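Local coordinates for Mec-8 protein (Caenorhabditis elegans, PDB 6DG0) that is a splicing factor whose C-terminal RNA recognition motif binds a short AGCACA DNA strand and probably recognises RNA, at residues 6-11 and 44-49. The protein carries 2 engineered substitutions. Numbering follows the deposited sequence.
Sequences LFVANL and AFVEYS. With nucleotides of chain D.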
ATOM      1  N   LEU A   6       5.859  -0.776  -1.740  1.00 28.36           N
ATOM      2  CA  LEU A   6       4.939  -1.903  -1.870  1.00 25.89           C
ATOM      3  C   LEU A   6       3.839  -1.608  -2.887  1.00 25.73           C
ATOM      4  O   LEU A   6       3.477  -0.451  -3.104  1.00 25.72           O
ATOM      5  CB  LEU A   6       4.311  -2.248  -0.516  1.00 25.04           C
ATOM      6  CG  LEU A   6       5.238  -2.719   0.606  1.00 26.10           C
ATOM      7  CD1 LEU A   6       4.460  -2.887   1.904  1.00 23.45           C
ATOM      8  CD2 LEU A   6       5.929  -4.019   0.218  1.00 22.42           C
ATOM      9  N   PHE A   7       3.320  -2.659  -3.517  1.00 25.81           N
ATOM     10  CA  PHE A   7       2.172  -2.542  -4.414  1.00 24.40           C
ATOM     11  C   PHE A   7       0.917  -3.112  -3.754  1.00 22.30           C
ATOM     12  O   PHE A   7       0.928  -4.239  -3.264  1.00 21.27           O
ATOM     13  CB  PHE A   7       2.452  -3.252  -5.742  1.00 20.88           C
ATOM     14  CG  PHE A   7       1.233  -3.431  -6.606  1.00 22.06           C
ATOM     15  CD1 PHE A   7       0.755  -2.386  -7.379  1.00 21.82           C
ATOM     16  CD2 PHE A   7       0.573  -4.650  -6.658  1.00 21.75           C
ATOM     17  CE1 PHE A   7      -0.368  -2.545  -8.173  1.00 21.23           C
ATOM     18  CE2 PHE A   7      -0.546  -4.816  -7.452  1.00 19.82           C
ATOM     19  CZ  PHE A   7      -1.016  -3.762  -8.211  1.00 22.19           C
ATOM     20  N   VAL A   8      -0.165  -2.339  -3.753  1.00 21.55           N
ATOM     21  CA  VAL A   8      -1.410  -2.765  -3.115  1.00 23.30           C
ATOM     22  C   VAL A   8      -2.587  -2.812  -4.091  1.00 19.95           C
ATOM     23  O   VAL A   8      -2.916  -1.819  -4.734  1.00 22.23           O
ATOM     24  CB  VAL A   8      -1.776  -1.839  -1.938  1.00 27.99           C
ATOM     25  CG1 VAL A   8      -3.029  -2.341  -1.234  1.00 24.18           C
ATOM     26  CG2 VAL A   8      -0.612  -1.740  -0.960  1.00 22.31           C
ATOM     27  N   ALA A   9      -3.217  -3.979  -4.180  1.00 19.09           N
ATOM     28  CA  ALA A   9      -4.362  -4.209  -5.059  1.00 23.78           C
ATOM     29  C   ALA A   9      -5.604  -4.541  -4.237  1.00 26.01           C
ATOM     30  O   ALA A   9      -5.548  -4.541  -3.007  1.00 27.07           O
ATOM     31  CB  ALA A   9      -4.061  -5.325  -6.049  1.00 19.65           C
ATOM     32  N   ASN A  10      -6.727  -4.775  -4.916  1.00 24.91           N
ATOM     33  CA  ASN A  10      -8.000  -5.070  -4.256  1.00 29.18           C
ATOM     34  C   ASN A  10      -8.495  -3.899  -3.405  1.00 36.78           C
ATOM     35  O   ASN A  10      -8.829  -4.050  -2.228  1.00 35.40           O
ATOM     36  CB  ASN A  10      -7.869  -6.360  -3.426  1.00 30.29           C
ATOM     37  CG  ASN A  10      -9.202  -6.872  -2.918  1.00 32.20           C
ATOM     38  OD1 ASN A  10     -10.251  -6.444  -3.378  1.00 28.53           O
ATOM     39  ND2 ASN A  10      -9.162  -7.848  -2.023  1.00 33.49           N
ATOM     40  N   LEU A  11      -8.498  -2.720  -4.020  1.00 32.49           N
ATOM     41  CA  LEU A  11      -8.961  -1.499  -3.373  1.00 34.29           C
ATOM     42  C   LEU A  11     -10.259  -0.964  -3.980  1.00 37.81           C
ATOM     43  O   LEU A  11     -10.412  -0.921  -5.201  1.00 44.61           O
ATOM     44  CB  LEU A  11      -7.885  -0.415  -3.451  1.00 30.48           C
ATOM     45  CG  LEU A  11      -6.741  -0.435  -2.438  1.00 35.53           C
ATOM     46  CD1 LEU A  11      -5.667   0.559  -2.852  1.00 26.17           C
ATOM     47  CD2 LEU A  11      -7.264  -0.121  -1.046  1.00 31.89           C
ATOM     48  N   ALA A  44      -2.567   1.119  -5.051  1.00 28.14           N
ATOM     49  CA  ALA A  44      -1.776   2.051  -4.249  1.00 24.77           C
ATOM     50  C   ALA A  44      -0.309   1.654  -4.161  1.00 26.81           C
ATOM     51  O   ALA A  44       0.025   0.470  -4.162  1.00 22.47           O
ATOM     52  CB  ALA A  44      -2.363   2.167  -2.858  1.00 26.90           C
ATOM     53  N   PHE A  45       0.562   2.655  -4.083  1.00 25.44           N
ATOM     54  CA  PHE A  45       1.978   2.423  -3.836  1.00 23.55           C
ATOM     55  C   PHE A  45       2.382   3.033  -2.496  1.00 26.27           C
ATOM     56  O   PHE A  45       2.261   4.241  -2.289  1.00 24.21           O
ATOM     57  CB  PHE A  45       2.817   2.999  -4.979  1.00 27.90           C
ATOM     58  CG  PHE A  45       2.512   2.387  -6.317  1.00 22.44           C
ATOM     59  CD1 PHE A  45       3.101   1.194  -6.702  1.00 24.79           C
ATOM     60  CD2 PHE A  45       1.622   2.997  -7.183  1.00 24.03           C
ATOM     61  CE1 PHE A  45       2.817   0.629  -7.929  1.00 26.78           C
ATOM     62  CE2 PHE A  45       1.332   2.437  -8.413  1.00 25.43           C
ATOM     63  CZ  PHE A  45       1.930   1.251  -8.787  1.00 22.77           C
ATOM     64  N   VAL A  46       2.860   2.188  -1.587  1.00 30.80           N
ATOM     65  CA  VAL A  46       3.203   2.626  -0.237  1.00 26.29           C
ATOM     66  C   VAL A  46       4.688   2.432   0.050  1.00 26.55           C
ATOM     67  O   VAL A  46       5.210   1.322  -0.054  1.00 28.08           O
ATOM     68  CB  VAL A  46       2.382   1.871   0.824  1.00 25.16           C
ATOM     69  CG1 VAL A  46       2.599   2.488   2.196  1.00 24.90           C
ATOM     70  CG2 VAL A  46       0.910   1.893   0.458  1.00 27.39           C
ATOM     71  N   GLU A  47       5.361   3.518   0.418  1.00 29.65           N
ATOM     72  CA  GLU A  47       6.801   3.485   0.645  1.00 27.91           C
ATOM     73  C   GLU A  47       7.178   3.402   2.124  1.00 29.38           C
ATOM     74  O   GLU A  47       6.590   4.081   2.965  1.00 30.01           O
ATOM     75  CB  GLU A  47       7.458   4.716   0.025  1.00 23.47           C
ATOM     76  CG  GLU A  47       8.970   4.658   0.032  1.00 29.82           C
ATOM     77  CD  GLU A  47       9.603   5.930  -0.490  1.00 37.54           C
ATOM     78  OE1 GLU A  47       9.349   7.002   0.096  1.00 37.41           O
ATOM     79  OE2 GLU A  47      10.354   5.857  -1.486  1.00 38.27           O
ATOM     80  N   TYR A  48       8.161   2.560   2.430  1.00 28.10           N
ATOM     81  CA  TYR A  48       8.720   2.479   3.777  1.00 29.65           C
ATOM     82  C   TYR A  48      10.214   2.816   3.790  1.00 28.98           C
ATOM     83  O   TYR A  48      10.875   2.771   2.754  1.00 32.23           O
ATOM     84  CB  TYR A  48       8.470   1.094   4.369  1.00 26.17           C
ATOM     85  CG  TYR A  48       7.045   0.905   4.837  1.00 30.03           C
ATOM     86  CD1 TYR A  48       6.053   0.481   3.959  1.00 26.50           C
ATOM     87  CD2 TYR A  48       6.690   1.155   6.156  1.00 31.14           C
ATOM     88  CE1 TYR A  48       4.746   0.314   4.387  1.00 27.28           C
ATOM     89  CE2 TYR A  48       5.391   0.991   6.593  1.00 29.49           C
ATOM     90  CZ  TYR A  48       4.423   0.569   5.705  1.00 27.31           C
ATOM     91  OH  TYR A  48       3.129   0.404   6.140  1.00 29.89           O
ATOM     92  N   SER A  49      10.741   3.141   4.969  1.00 31.70           N
ATOM     93  CA  SER A  49      12.105   3.658   5.092  1.00 28.99           C
ATOM     94  C   SER A  49      13.178   2.665   4.644  1.00 32.96           C
ATOM     95  O   SER A  49      14.238   3.066   4.168  1.00 35.53           O
ATOM     96  CB  SER A  49      12.373   4.086   6.538  1.00 23.34           C
ATOM     97  OG  SER A  49      12.264   2.989   7.428  1.00 33.30           O
TER
ATOM     98  P    DA D   4       1.985   1.355 -14.344  1.00 38.59           P
ATOM     99  OP1  DA D   4       0.941   0.927 -15.302  1.00 36.26           O
ATOM    100  OP2  DA D   4       3.413   1.258 -14.718  1.00 33.40           O
ATOM    101  O5'  DA D   4       1.709   2.868 -13.904  1.00 31.06           O
ATOM    102  C5'  DA D   4       0.464   3.237 -13.319  1.00 32.87           C
ATOM    103  C4'  DA D   4       0.604   4.533 -12.535  1.00 39.64           C
ATOM    104  O4'  DA D   4       1.235   4.256 -11.257  1.00 38.94           O
ATOM    105  C3'  DA D   4       1.461   5.602 -13.211  1.00 42.93           C
ATOM    106  O3'  DA D   4       0.903   6.896 -13.010  1.00 48.48           O
ATOM    107  C2'  DA D   4       2.814   5.458 -12.519  1.00 43.33           C
ATOM    108  C1'  DA D   4       2.412   5.023 -11.116  1.00 36.80           C
ATOM    109  N9   DA D   4       3.420   4.189 -10.468  1.00 33.38           N
ATOM    110  C8   DA D   4       3.979   3.043 -10.965  1.00 33.13           C
ATOM    111  N7   DA D   4       4.867   2.498 -10.170  1.00 33.39           N
ATOM    112  C5   DA D   4       4.896   3.343  -9.072  1.00 33.59           C
ATOM    113  C6   DA D   4       5.638   3.318  -7.875  1.00 27.43           C
ATOM    114  N6   DA D   4       6.528   2.364  -7.579  1.00 25.60           N
ATOM    115  N1   DA D   4       5.429   4.313  -6.988  1.00 29.33           N
ATOM    116  C2   DA D   4       4.537   5.266  -7.287  1.00 30.98           C
ATOM    117  N3   DA D   4       3.782   5.397  -8.376  1.00 32.07           N
ATOM    118  C4   DA D   4       4.012   4.393  -9.239  1.00 32.44           C
ATOM    119  P    DC D   3      -0.120  -4.224 -14.078  1.00 23.41           P
ATOM    120  OP1  DC D   3       0.057  -3.242 -15.168  1.00 26.56           O
ATOM    121  OP2  DC D   3       0.753  -5.418 -14.012  1.00 26.81           O
ATOM    122  O5'  DC D   3      -0.010  -3.467 -12.672  1.00 25.59           O
ATOM    123  C5'  DC D   3      -0.678  -2.221 -12.475  1.00 25.67           C
ATOM    124  C4'  DC D   3       0.301  -1.131 -12.060  1.00 25.55           C
ATOM    125  O4'  DC D   3       0.938  -1.505 -10.811  1.00 21.60           O
ATOM    126  C3'  DC D   3       1.439  -0.859 -13.038  1.00 26.14           C
ATOM    127  O3'  DC D   3       1.796   0.515 -12.988  1.00 29.81           O
ATOM    128  C2'  DC D   3       2.559  -1.742 -12.502  1.00 25.98           C
ATOM    129  C1'  DC D   3       2.333  -1.644 -10.999  1.00 24.69           C
ATOM    130  N1   DC D   3       2.788  -2.849 -10.254  1.00 26.99           N
ATOM    131  C2   DC D   3       4.020  -2.828  -9.595  1.00 24.13           C
ATOM    132  O2   DC D   3       4.712  -1.804  -9.643  1.00 25.79           O
ATOM    133  N3   DC D   3       4.422  -3.933  -8.920  1.00 26.81           N
ATOM    134  C4   DC D   3       3.647  -5.019  -8.894  1.00 22.83           C
ATOM    135  N4   DC D   3       4.087  -6.083  -8.215  1.00 18.72           N
ATOM    136  C5   DC D   3       2.389  -5.061  -9.563  1.00 24.28           C
ATOM    137  C6   DC D   3       2.002  -3.965 -10.225  1.00 26.61           C
ATOM    138  P    DG D   2      -0.561  -9.762 -14.059  1.00 27.35           P
ATOM    139  OP1  DG D   2      -0.381  -9.759 -15.527  1.00 37.90           O
ATOM    140  OP2  DG D   2       0.606  -9.954 -13.170  1.00 34.93           O
ATOM    141  O5'  DG D   2      -1.289  -8.393 -13.680  1.00 24.70           O
ATOM    142  C5'  DG D   2      -2.298  -7.879 -14.540  1.00 21.56           C
ATOM    143  C4'  DG D   2      -3.009  -6.714 -13.890  1.00 30.59           C
ATOM    144  O4'  DG D   2      -3.858  -7.210 -12.849  1.00 28.37           O
ATOM    145  C3'  DG D   2      -2.097  -5.723 -13.195  1.00 27.41           C
ATOM    146  O3'  DG D   2      -1.641  -4.742 -14.129  1.00 27.56           O
ATOM    147  C2'  DG D   2      -3.008  -5.110 -12.122  1.00 20.17           C
ATOM    148  C1'  DG D   2      -4.096  -6.180 -11.919  1.00 26.94           C
ATOM    149  N9   DG D   2      -4.123  -6.770 -10.580  1.00 26.26           N
ATOM    150  C8   DG D   2      -5.220  -6.903  -9.764  1.00 23.90           C
ATOM    151  N7   DG D   2      -4.955  -7.480  -8.625  1.00 22.19           N
ATOM    152  C5   DG D   2      -3.598  -7.757  -8.689  1.00 22.09           C
ATOM    153  C6   DG D   2      -2.749  -8.378  -7.741  1.00 24.04           C
ATOM    154  O6   DG D   2      -3.044  -8.821  -6.622  1.00 25.80           O
ATOM    155  N1   DG D   2      -1.438  -8.464  -8.201  1.00 27.69           N
ATOM    156  C2   DG D   2      -1.001  -8.007  -9.421  1.00 29.17           C
ATOM    157  N2   DG D   2       0.301  -8.177  -9.688  1.00 24.17           N
ATOM    158  N3   DG D   2      -1.785  -7.422 -10.320  1.00 28.91           N
ATOM    159  C4   DG D   2      -3.067  -7.330  -9.888  1.00 26.35           C
TER
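The rings of Phe7 and Phe45 touch at Phe7 CD1 and Phe45 CE1, 3.7 Å apart, their planes inclined at 53°. This is the nucleic acid face of an RNA recognition motif, where the two central strands, 4-11 and 42-48, run antiparallel. Each ring carries a base of chain D. The cytosine of DC3 lies over one face of Phe7, with C6 above the ring centre. The adenine of DA4 lies over one face of Phe45, its C5 3.4 Å above the ring plane. The sugar C1' of DC3 meets Phe45 at its edge, in plane. Phe7 CG, anti to the backbone N (chi1 168°), is set 3.6 Å from DC3 C5. Phe7 CE2 comes within 3.8 Å of DG2 C2. An alanine at Phe7 would probably leave the cytosine without the ring that lies against it and open a gap beside the Phe45 ring. On the opposite face of the sheet, Val8, Ala44 and Val46 pack on helix 17-24, and Leu6 on helix 51-61. Leu11 CD1 touches Ala44 CB there at 3.7 Å. The Tyr48 hydroxyl is hydrogen-bonded to Phe24 O. Four backbone hydrogen bonds join the strands; in one, Leu6 N donates to Val46 O at 2.8 Å.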